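Probable sugar ABC transporter, sugar-binding protein (Streptococcus pneumoniae, PDB 2W7Y) binds the blood group A-trisaccharide and probably delivers such fucosylated glycans to a sugar ABC transporter as its extracellular solute-binding protein. Local coordinates at residues H153-T158 with E343-N348; N180-F185 with K244-E249; Y199-G204 with K248-N253; D336-I341 with P349-V354. All coordinates share one frame; numbering follows the deposited sequence.

How the contacts relate
All four contacts are largely buried, yet they differ in place and chemistry. Contact 1 lies nearest the centre of the chain, its centre about 11 Å away, and lines the sugar pocket; its bonds are polar and partly water-borne. Contact 4 touches it, the centres about 8 Å apart, and tucks the loop that follows N348 against the helix before it, by carbon packing. Contacts 2 and 3 sit on the opposite side of the chain's centre and share helix 237-252, whose K248 and E249 belong to both: contact 2 is an indole-centred helix pairing, whereas in contact 3 an asparagine amide grips a backbone. The rings of F185 and F201 pack together where those two meet.

Contact 1 of 4, residues H153-T158 with E343-N348; sequences HEQLFT and EKVGAN. With GAL (beta-D-galactopyranose), chain C; A2G (2-acetamido-2-deoxy-alpha-D-galactopyranose), chain B.
N348 reaches the 153-158 segment with both its carbonyl and its amide. Its O accepts from L156 N at 2.8 Å, a nearly straight bond (163° at the hydrogen) that meets the acceptor almost head-on, while Q155 CA adds a CH...O contact to the same oxygen. With CG anti to the backbone N (chi1 -171°), the side chain turns to T158, where ND2 donates to OG1 over 2.7 Å with the hydroxyl close to the amide plane. The two side chains meet at about a right angle. The L156 methyl CD2 lies against ND2, 3.7 Å away. Here the loop after helix 335-343 is fastened to the chain that leads into strand 157-164, in the wall of the sugar pocket of this solute-binding protein. Q155 faces that pocket: its chain, extended beyond CG, carries NE2 over the methyl of A347 (CB to NE2 3.4 Å) and on to galactose O6, to which NE2 gives a weak 2.8 Å hydrogen bond. A water ties the same hydroxyl into the backbone, donating to L156 O at 2.8 Å and accepting from N348 N at 2.9 Å. Q155 OE1 has a weak bond from Y46, whose hydroxyl also bonds the galactose. Beside Q155, H153 turns its ring edge to galactose O4, its CE1 3.4 Å from that oxygen, and S307 O holds its ND1.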
# COMPACT_ATOMS: atom_id res chain seq x y z
N HIS A 153 4.94 -5.74 -8.38
CA HIS A 153 4.84 -4.31 -8.12
C HIS A 153 6.23 -3.68 -8.21
O HIS A 153 7.12 -4.00 -7.41
CB HIS A 153 4.20 -4.09 -6.74
CG HIS A 153 3.56 -2.75 -6.56
ND1 HIS A 153 3.16 -2.29 -5.32
CD2 HIS A 153 3.27 -1.76 -7.44
CE1 HIS A 153 2.64 -1.08 -5.45
NE2 HIS A 153 2.70 -0.74 -6.73
N GLU A 154 6.43 -2.80 -9.19
CA GLU A 154 7.70 -2.08 -9.37
C GLU A 154 8.03 -1.11 -8.23
O GLU A 154 9.19 -0.72 -8.06
CB GLU A 154 7.78 -1.36 -10.73
CG GLU A 154 6.48 -1.28 -11.50
CD GLU A 154 5.75 0.04 -11.39
OE1 GLU A 154 5.97 0.82 -10.44
OE2 GLU A 154 4.91 0.29 -12.28
N GLN A 155 7.01 -0.72 -7.48
CA GLN A 155 7.18 0.10 -6.28
C GLN A 155 6.72 -0.73 -5.09
O GLN A 155 5.59 -1.22 -5.08
CB GLN A 155 6.31 1.34 -6.36
CG GLN A 155 6.71 2.34 -7.41
CD GLN A 155 5.60 3.33 -7.70
OE1 GLN A 155 5.12 3.40 -8.83
NE2 GLN A 155 5.18 4.08 -6.69
N LEU A 156 7.58 -0.87 -4.10
CA LEU A 156 7.25 -1.66 -2.92
C LEU A 156 6.25 -0.96 -1.99
O LEU A 156 6.30 0.25 -1.82
CB LEU A 156 8.53 -2.02 -2.15
CG LEU A 156 9.17 -3.39 -2.34
CD1 LEU A 156 8.80 -4.09 -3.66
CD2 LEU A 156 10.67 -3.28 -2.18
N PHE A 157 5.35 -1.75 -1.41
CA PHE A 157 4.37 -1.25 -0.46
C PHE A 157 5.01 -1.09 0.92
O PHE A 157 4.61 -1.73 1.90
CB PHE A 157 3.14 -2.16 -0.41
CG PHE A 157 1.84 -1.42 -0.26
CD1 PHE A 157 1.12 -1.04 -1.38
CD2 PHE A 157 1.36 -1.08 1.00
CE1 PHE A 157 -0.07 -0.34 -1.25
CE2 PHE A 157 0.17 -0.38 1.13
CZ PHE A 157 -0.55 -0.01 0.01
N THR A 158 6.03 -0.23 0.96
CA THR A 158 6.80 0.04 2.16
C THR A 158 6.11 1.16 2.92
O THR A 158 6.04 2.29 2.44
CB THR A 158 8.25 0.43 1.79
OG1 THR A 158 8.80 -0.58 0.93
CG2 THR A 158 9.14 0.59 3.03
N GLU A 343 14.38 8.26 -7.60
CA GLU A 343 14.80 9.67 -7.65
C GLU A 343 13.73 10.67 -8.13
O GLU A 343 13.61 11.76 -7.57
CB GLU A 343 16.07 9.83 -8.51
CG GLU A 343 17.31 9.16 -7.93
CD GLU A 343 18.58 9.53 -8.68
OE1 GLU A 343 19.64 9.65 -8.04
OE2 GLU A 343 18.52 9.71 -9.92
N LYS A 344 12.99 10.31 -9.18
CA LYS A 344 11.96 11.18 -9.74
C LYS A 344 10.59 10.88 -9.14
O LYS A 344 9.91 11.78 -8.64
CB LYS A 344 11.91 11.06 -11.27
CG LYS A 344 12.70 12.11 -12.01
CD LYS A 344 14.20 11.83 -11.99
CE LYS A 344 14.99 13.04 -12.45
NZ LYS A 344 14.82 14.21 -11.54
N VAL A 345 10.20 9.61 -9.21
CA VAL A 345 9.07 9.10 -8.46
C VAL A 345 9.62 8.96 -7.05
O VAL A 345 10.69 8.39 -6.86
CB VAL A 345 8.62 7.72 -8.99
CG1 VAL A 345 7.41 7.20 -8.23
CG2 VAL A 345 8.35 7.78 -10.50
N GLY A 346 8.93 9.49 -6.05
CA GLY A 346 9.49 9.40 -4.70
C GLY A 346 9.05 8.12 -4.02
O GLY A 346 8.41 8.17 -2.98
N ALA A 347 9.39 6.98 -4.61
CA ALA A 347 8.95 5.68 -4.10
C ALA A 347 10.10 4.70 -3.86
O ALA A 347 11.23 4.94 -4.29
CB ALA A 347 7.92 5.08 -5.04
N ASN A 348 9.80 3.62 -3.14
CA ASN A 348 10.76 2.56 -2.86
C ASN A 348 10.80 1.54 -4.01
O ASN A 348 9.82 0.84 -4.26
CB ASN A 348 10.43 1.87 -1.53
CG ASN A 348 11.52 0.89 -1.07
OD1 ASN A 348 12.70 1.06 -1.39
ND2 ASN A 348 11.13 -0.12 -0.31
C1 GAL C . 1.21 4.45 -5.88
C2 GAL C . -0.16 4.06 -5.32
C3 GAL C . -0.05 3.68 -3.83
C4 GAL C . 1.11 2.71 -3.57
C5 GAL C . 2.39 3.28 -4.18
C6 GAL C . 3.63 2.40 -3.98
O1 GAL C . 1.13 4.51 -7.28
O2 GAL C . -1.03 5.15 -5.49
O3 GAL C . -1.27 3.16 -3.38
O4 GAL C . 0.78 1.45 -4.12
O5 GAL C . 2.20 3.49 -5.57
O6 GAL C . 4.79 3.20 -4.10
O5 A2G B . -1.62 4.59 -1.51
C1 A2G B . -1.73 3.29 -2.14
C2 A2G B . -3.11 2.74 -1.83
N2 A2G B . -3.32 1.43 -2.46
C3 A2G B . -4.18 3.70 -2.37
O3 A2G B . -5.49 3.15 -2.18
C4 A2G B . -4.04 5.07 -1.72
O4 A2G B . -4.31 4.99 -0.32
C5 A2G B . -2.62 5.59 -1.96
C6 A2G B . -2.37 6.92 -1.26
O6 A2G B . -0.99 7.27 -1.42
C7 A2G B . -3.72 0.37 -1.77
O7 A2G B . -3.92 0.35 -0.56
C8 A2G B . -3.90 -0.89 -2.62
O HOH W 1 7.04 2.83 -2.49

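Contact 2 of 4, residues N180-F185 with K244-E249; sequences NTWDDF and KMVMKE
W182 lays its indole against M245, a selenomethionine, and the two side chains run antiparallel, one alongside the other. CB of M245 makes a CH-pi contact over the five-membered ring, 4.1 Å from the centroid, and SE stands above the same ring at 4.8 Å, 14° off the normal, a more distant Met-aromatic contact. F185 of the same helix takes the opposite indole face with its CD2, so the ring is sandwiched. Further carbon contacts run along helix 237-252: V246 CG2 meets W182 CH2 at 3.9 Å, and the bent chain of E249 brings CG to 3.9 Å from F185 CE2, with the carboxylate turned 63° from the phenyl plane. Polar contact across the pair runs through one water, which lies in the indole plane at its edge, accepting from W182 NE1 at 2.9 Å and donating to M245 O at 2.6 Å. The indole reaches over because its CG is anti to the backbone N (chi1 179°). At the start of helix 182-193, T181 and D184 form a capping box, in which T181 N donates to D184 OD2 over 3.2 Å. V214 of helix 207-215 touches W182, M245 and V246 alike. The acidic end of E249 is paired with R193 in a salt bridge, leaving its CB and CG to pack on the rings: the two helices are joined by apolar surface, and a water satisfies the indole N-H.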
# COMPACT_ATOMS: atom_id res chain seq x y z
N ASN A 180 5.75 2.78 22.71
CA ASN A 180 6.14 1.40 23.00
C ASN A 180 4.95 0.46 23.08
O ASN A 180 5.08 -0.74 22.85
CB ASN A 180 6.96 1.34 24.29
CG ASN A 180 8.31 2.00 24.14
OD1 ASN A 180 8.96 1.89 23.10
ND2 ASN A 180 8.74 2.71 25.18
N THR A 181 3.79 1.02 23.42
CA THR A 181 2.53 0.27 23.50
C THR A 181 1.41 0.99 22.75
O THR A 181 1.54 2.16 22.39
CB THR A 181 2.08 0.04 24.97
OG1 THR A 181 2.01 1.30 25.65
CG2 THR A 181 3.05 -0.89 25.71
N TRP A 182 0.30 0.28 22.53
CA TRP A 182 -0.91 0.84 21.94
C TRP A 182 -1.47 1.99 22.79
O TRP A 182 -1.92 3.00 22.26
CB TRP A 182 -1.97 -0.25 21.77
CG TRP A 182 -3.26 0.25 21.19
CD1 TRP A 182 -4.41 0.52 21.87
CD2 TRP A 182 -3.52 0.56 19.81
NE1 TRP A 182 -5.38 0.97 21.00
CE2 TRP A 182 -4.86 1.01 19.73
CE3 TRP A 182 -2.75 0.51 18.64
CZ2 TRP A 182 -5.45 1.39 18.52
CZ3 TRP A 182 -3.34 0.90 17.44
CH2 TRP A 182 -4.68 1.33 17.39
N ASP A 183 -1.43 1.81 24.11
CA ASP A 183 -1.90 2.83 25.06
C ASP A 183 -1.13 4.15 24.96
O ASP A 183 -1.73 5.22 25.13
CB ASP A 183 -1.89 2.27 26.49
CG ASP A 183 -2.99 1.23 26.73
OD1 ASP A 183 -2.96 0.57 27.79
OD2 ASP A 183 -3.89 1.06 25.87
N ASP A 184 0.17 4.08 24.68
CA ASP A 184 0.98 5.28 24.43
C ASP A 184 0.46 6.07 23.22
O ASP A 184 0.42 7.31 23.25
CB ASP A 184 2.45 4.92 24.19
CG ASP A 184 3.15 4.41 25.44
OD1 ASP A 184 2.77 4.79 26.57
OD2 ASP A 184 4.12 3.64 25.29
N PHE A 185 0.09 5.35 22.17
CA PHE A 185 -0.46 5.94 20.95
C PHE A 185 -1.81 6.62 21.21
O PHE A 185 -2.02 7.75 20.77
CB PHE A 185 -0.58 4.86 19.86
CG PHE A 185 -1.51 5.23 18.73
CD1 PHE A 185 -1.19 6.25 17.84
CD2 PHE A 185 -2.71 4.54 18.55
CE1 PHE A 185 -2.04 6.58 16.80
CE2 PHE A 185 -3.57 4.86 17.50
CZ PHE A 185 -3.23 5.89 16.63
N LYS A 244 -11.16 -4.56 18.22
CA LYS A 244 -11.76 -3.76 19.30
C LYS A 244 -10.94 -2.52 19.69
O LYS A 244 -11.50 -1.44 19.87
CB LYS A 244 -12.03 -4.64 20.52
CG LYS A 244 -12.82 -3.95 21.62
CD LYS A 244 -13.11 -4.89 22.78
CE LYS A 244 -13.68 -4.13 23.96
NZ LYS A 244 -14.02 -5.03 25.10
N MSE A 245 -9.63 -2.70 19.82
CA MSE A 245 -8.69 -1.61 20.11
C MSE A 245 -8.79 -0.48 19.09
O MSE A 245 -8.83 0.70 19.47
CB MSE A 245 -7.25 -2.14 20.10
CG MSE A 245 -6.78 -2.74 21.41
SE MSE A 245 -5.37 -4.04 21.05
CE MSE A 245 -4.21 -3.73 22.60
N VAL A 246 -8.82 -0.84 17.81
CA VAL A 246 -8.81 0.12 16.70
C VAL A 246 -10.17 0.83 16.57
O VAL A 246 -10.21 2.05 16.39
CB VAL A 246 -8.38 -0.56 15.37
CG1 VAL A 246 -8.42 0.41 14.20
CG2 VAL A 246 -6.99 -1.15 15.50
N MSE A 247 -11.25 0.06 16.67
CA MSE A 247 -12.62 0.60 16.64
C MSE A 247 -12.91 1.60 17.76
O MSE A 247 -13.60 2.58 17.54
CB MSE A 247 -13.64 -0.53 16.68
CG MSE A 247 -13.78 -1.29 15.38
SE MSE A 247 -15.04 -2.76 15.52
CE MSE A 247 -15.19 -3.19 13.63
N LYS A 248 -12.38 1.33 18.95
CA LYS A 248 -12.49 2.24 20.09
C LYS A 248 -11.76 3.55 19.82
O LYS A 248 -12.25 4.63 20.17
CB LYS A 248 -11.92 1.60 21.36
CG LYS A 248 -12.87 0.63 22.06
CD LYS A 248 -12.15 -0.18 23.12
CE LYS A 248 -11.66 0.69 24.28
NZ LYS A 248 -10.78 -0.07 25.21
N GLU A 249 -10.59 3.45 19.19
CA GLU A 249 -9.78 4.61 18.84
C GLU A 249 -10.39 5.40 17.68
O GLU A 249 -10.35 6.63 17.67
CB GLU A 249 -8.34 4.20 18.52
CG GLU A 249 -7.36 5.35 18.32
CD GLU A 249 -7.39 6.39 19.44
OE1 GLU A 249 -7.07 7.56 19.16
OE2 GLU A 249 -7.72 6.05 20.60
O HOH W 2 -8.09 1.52 21.83

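Contact 3 of 4, residues Y199-G204 with K248-N253; sequences YAFGAG and KEIQAN
A200 is the first residue of 199-204 to touch the last part of helix 237-252 and the residue after it, its CB 3.3 Å from N253 OD1. Its backbone N donates to a water (2.8 Å) that in turn donates to N253 O, which links N253 to the corner where the chain turns at A200. F201 follows and is held by both ends of the N253 amide. ND2 donates to F201 O at 2.7 Å in a nearly straight bond, the donor tilted 29° from the carbonyl plane, whereas F201 N gives OD1 a longer, weak bond of 3.3 Å. R193 also donates to OD1. The phenyl ring folds back over this amide, with chi1 at 54° placing CG between the backbone N and the carbonyl carbon. The two planes are only 5° apart and OD1 sits 3.6 Å above the ring centre, a stacked amide on an aromatic face. In fold terms, the short strand 199-201, next after helix 182-193, is tied to the last part of helix 237-252; the side chain of A203 is about 13 Å from the bound N-acetylgalactosamine. At the ring's rim, E249 OE1 lies in plane near CE1, and I250 CD1 meets CE2 at 3.8 Å. F278 adds an edge-to-face partner to F201. Further along, A203 points its methyl at the helix, CB 4.0 Å from I250 CG1 and slightly farther from N253 ND2; its carbonyl O is bonded by Y265 OH. L210 of helix 207-215 touches both I250 and F201.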
# COMPACT_ATOMS: atom_id res chain seq x y z
N TYR A 199 -7.66 17.69 14.13
CA TYR A 199 -8.11 16.35 14.50
C TYR A 199 -6.90 15.41 14.51
O TYR A 199 -5.85 15.74 13.94
CB TYR A 199 -9.23 15.85 13.58
CG TYR A 199 -8.88 15.71 12.11
CD1 TYR A 199 -8.96 16.80 11.24
CD2 TYR A 199 -8.52 14.47 11.57
CE1 TYR A 199 -8.66 16.68 9.88
CE2 TYR A 199 -8.22 14.33 10.22
CZ TYR A 199 -8.29 15.44 9.38
OH TYR A 199 -7.99 15.30 8.04
N ALA A 200 -7.04 14.27 15.18
CA ALA A 200 -5.92 13.36 15.39
C ALA A 200 -5.41 12.75 14.08
O ALA A 200 -4.28 13.01 13.65
CB ALA A 200 -6.30 12.29 16.39
N PHE A 201 -6.26 11.95 13.44
CA PHE A 201 -5.94 11.31 12.17
C PHE A 201 -7.17 11.10 11.30
O PHE A 201 -8.31 11.12 11.80
CB PHE A 201 -5.21 9.96 12.40
CG PHE A 201 -5.96 9.01 13.30
CD1 PHE A 201 -5.69 8.97 14.67
CD2 PHE A 201 -6.90 8.12 12.78
CE1 PHE A 201 -6.37 8.09 15.51
CE2 PHE A 201 -7.59 7.23 13.61
CZ PHE A 201 -7.32 7.21 14.98
N GLY A 202 -6.95 10.92 10.00
CA GLY A 202 -8.02 10.50 9.10
C GLY A 202 -8.30 9.01 9.24
O GLY A 202 -7.37 8.20 9.30
N ALA A 203 -9.58 8.66 9.30
CA ALA A 203 -10.00 7.26 9.38
C ALA A 203 -10.75 6.84 8.11
O ALA A 203 -11.23 7.69 7.36
CB ALA A 203 -10.85 7.02 10.62
N GLY A 204 -10.86 5.54 7.90
CA GLY A 204 -11.43 4.99 6.66
C GLY A 204 -10.47 3.93 6.16
O GLY A 204 -10.19 2.96 6.88
N LYS A 248 -12.38 1.33 18.95
CA LYS A 248 -12.49 2.24 20.09
C LYS A 248 -11.76 3.55 19.82
O LYS A 248 -12.25 4.63 20.17
CB LYS A 248 -11.92 1.60 21.36
CG LYS A 248 -12.87 0.63 22.06
CD LYS A 248 -12.15 -0.18 23.12
CE LYS A 248 -11.66 0.69 24.28
NZ LYS A 248 -10.78 -0.07 25.21
N GLU A 249 -10.59 3.45 19.19
CA GLU A 249 -9.78 4.61 18.84
C GLU A 249 -10.39 5.40 17.68
O GLU A 249 -10.35 6.63 17.67
CB GLU A 249 -8.34 4.20 18.52
CG GLU A 249 -7.36 5.35 18.32
CD GLU A 249 -7.39 6.39 19.44
OE1 GLU A 249 -7.07 7.56 19.16
OE2 GLU A 249 -7.72 6.05 20.60
N ILE A 250 -10.96 4.69 16.71
CA ILE A 250 -11.66 5.30 15.58
C ILE A 250 -12.93 6.04 16.03
O ILE A 250 -13.28 7.09 15.49
CB ILE A 250 -11.97 4.23 14.49
CG1 ILE A 250 -10.85 4.14 13.44
CG2 ILE A 250 -13.26 4.56 13.75
CD1 ILE A 250 -9.43 3.98 13.97
N GLN A 251 -13.61 5.49 17.04
CA GLN A 251 -14.81 6.12 17.60
C GLN A 251 -14.44 7.37 18.41
O GLN A 251 -15.11 8.39 18.31
CB GLN A 251 -15.58 5.12 18.47
CG GLN A 251 -17.05 5.47 18.66
CD GLN A 251 -17.83 4.36 19.34
OE1 GLN A 251 -17.54 4.00 20.48
NE2 GLN A 251 -18.81 3.81 18.64
N ALA A 252 -13.35 7.27 19.17
CA ALA A 252 -12.80 8.41 19.92
C ALA A 252 -12.26 9.49 18.98
O ALA A 252 -12.25 10.67 19.33
CB ALA A 252 -11.70 7.93 20.86
N ASN A 253 -11.83 9.07 17.79
CA ASN A 253 -11.31 9.97 16.77
C ASN A 253 -12.40 10.88 16.16
O ASN A 253 -12.09 11.93 15.60
CB ASN A 253 -10.61 9.17 15.67
CG ASN A 253 -9.80 10.04 14.72
OD1 ASN A 253 -8.89 10.75 15.13
ND2 ASN A 253 -10.13 9.98 13.44
O HOH W 3 -9.59 13.48 16.12

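Contact 4 of 4, residues D336-I341 with P349-V354; sequences DVQKVI and PSNENV
Q338, whose carbons pack on P349 and N351, has its NE2 gripped by two backbone carbonyls, M332 O and S334 O, just ahead of its own helix. The chain, bent at chi2 (59°), turns its carbons to the loop 349-354 while NE2 is held. Here CG rests on N351 CB at 3.3 Å and on P349 CB at 3.5 Å, while the amide planes of Q338 and N351 stand 53° apart. Across the turn, V354 closes over the same glutamine, its CG2 3.6 Å from Q338 CB. I341, one helical turn on, sets CG2, anti to its backbone N, 4.0 Å from P349 CA. The loop keeps its own shape: N351 OD1 accepts from N353 N at 3.0 Å from above its carbonyl plane, an Asx turn, and a type I turn from N351 to V354 is closed by V354 N donating to N351 O at 3.2 Å. The polar tips have partners beyond the two segments: N351 ND2 donates to D335 OD1, and S350 OG bonds N135 O. This returning loop doubles back along helix 335-343 before helix 356-361 begins, close to the wall of the sugar pocket; I341 also touches Q155. No hydrogen bond joins the two segments. Carbon contacts hold them together, and the amides of Q338 and N351 bond back to the residues just before the helix segment, which fixes the rotation of both packing groups.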
# COMPACT_ATOMS: atom_id res chain seq x y z
N ASP A 336 17.92 1.01 -14.68
CA ASP A 336 17.77 2.41 -15.07
C ASP A 336 16.40 3.01 -14.76
O ASP A 336 16.30 4.16 -14.35
CB ASP A 336 18.11 2.60 -16.56
CG ASP A 336 19.58 2.35 -16.88
OD1 ASP A 336 20.41 2.35 -15.94
OD2 ASP A 336 19.90 2.15 -18.07
N VAL A 337 15.35 2.21 -14.95
CA VAL A 337 13.98 2.65 -14.64
C VAL A 337 13.76 2.76 -13.13
O VAL A 337 13.12 3.70 -12.66
CB VAL A 337 12.92 1.73 -15.31
CG1 VAL A 337 11.51 2.07 -14.83
CG2 VAL A 337 13.01 1.84 -16.83
N GLN A 338 14.32 1.80 -12.38
CA GLN A 338 14.20 1.79 -10.92
C GLN A 338 14.91 2.95 -10.24
O GLN A 338 14.49 3.40 -9.17
CB GLN A 338 14.65 0.46 -10.34
CG GLN A 338 13.52 -0.34 -9.66
CD GLN A 338 12.39 -0.66 -10.61
OE1 GLN A 338 11.23 -0.78 -10.20
NE2 GLN A 338 12.72 -0.79 -11.88
N LYS A 339 15.99 3.44 -10.86
CA LYS A 339 16.66 4.65 -10.40
C LYS A 339 15.73 5.86 -10.54
O LYS A 339 15.70 6.73 -9.67
CB LYS A 339 17.96 4.89 -11.17
CG LYS A 339 18.81 6.02 -10.62
CD LYS A 339 20.13 6.14 -11.35
CE LYS A 339 21.01 7.20 -10.68
NZ LYS A 339 22.38 7.21 -11.25
N VAL A 340 14.96 5.88 -11.62
CA VAL A 340 13.92 6.90 -11.83
C VAL A 340 12.79 6.71 -10.82
O VAL A 340 12.26 7.68 -10.29
CB VAL A 340 13.38 6.89 -13.28
CG1 VAL A 340 12.28 7.93 -13.46
CG2 VAL A 340 14.51 7.13 -14.28
N ILE A 341 12.44 5.45 -10.54
CA ILE A 341 11.43 5.11 -9.53
C ILE A 341 11.80 5.68 -8.15
O ILE A 341 10.93 6.16 -7.44
CB ILE A 341 11.15 3.57 -9.43
CG1 ILE A 341 10.54 3.02 -10.74
CG2 ILE A 341 10.27 3.24 -8.23
CD1 ILE A 341 9.13 3.53 -11.09
N PRO A 349 11.95 1.46 -4.70
CA PRO A 349 12.11 0.56 -5.85
C PRO A 349 12.10 -0.91 -5.43
O PRO A 349 12.57 -1.26 -4.34
CB PRO A 349 13.48 0.95 -6.40
CG PRO A 349 14.22 1.50 -5.25
CD PRO A 349 13.19 2.21 -4.43
N SER A 350 11.55 -1.77 -6.30
CA SER A 350 11.56 -3.21 -6.06
C SER A 350 12.95 -3.79 -6.34
O SER A 350 13.33 -4.81 -5.75
CB SER A 350 10.51 -3.91 -6.93
OG SER A 350 10.84 -3.86 -8.31
N ASN A 351 13.69 -3.13 -7.22
CA ASN A 351 15.01 -3.58 -7.63
C ASN A 351 16.04 -3.35 -6.54
O ASN A 351 16.35 -2.21 -6.19
CB ASN A 351 15.43 -2.87 -8.93
CG ASN A 351 16.64 -3.51 -9.59
OD1 ASN A 351 17.36 -4.30 -8.98
ND2 ASN A 351 16.86 -3.15 -10.84
N GLU A 352 16.58 -4.46 -6.02
CA GLU A 352 17.51 -4.43 -4.90
C GLU A 352 18.93 -4.01 -5.31
O GLU A 352 19.80 -3.85 -4.45
CB GLU A 352 17.52 -5.78 -4.18
CG GLU A 352 16.20 -6.06 -3.46
CD GLU A 352 16.11 -7.46 -2.88
OE1 GLU A 352 16.99 -8.30 -3.16
OE2 GLU A 352 15.15 -7.71 -2.12
N ASN A 353 19.14 -3.83 -6.61
CA ASN A 353 20.40 -3.31 -7.15
C ASN A 353 20.50 -1.79 -7.00
O ASN A 353 21.58 -1.22 -7.11
CB ASN A 353 20.56 -3.68 -8.62
CG ASN A 353 20.84 -5.16 -8.83
OD1 ASN A 353 21.67 -5.76 -8.14
ND2 ASN A 353 20.15 -5.76 -9.80
N VAL A 354 19.36 -1.14 -6.77
CA VAL A 354 19.32 0.31 -6.55
C VAL A 354 19.67 0.62 -5.10
O VAL A 354 18.97 0.21 -4.18
CB VAL A 354 17.94 0.91 -6.91
CG1 VAL A 354 17.93 2.41 -6.66
CG2 VAL A 354 17.60 0.63 -8.36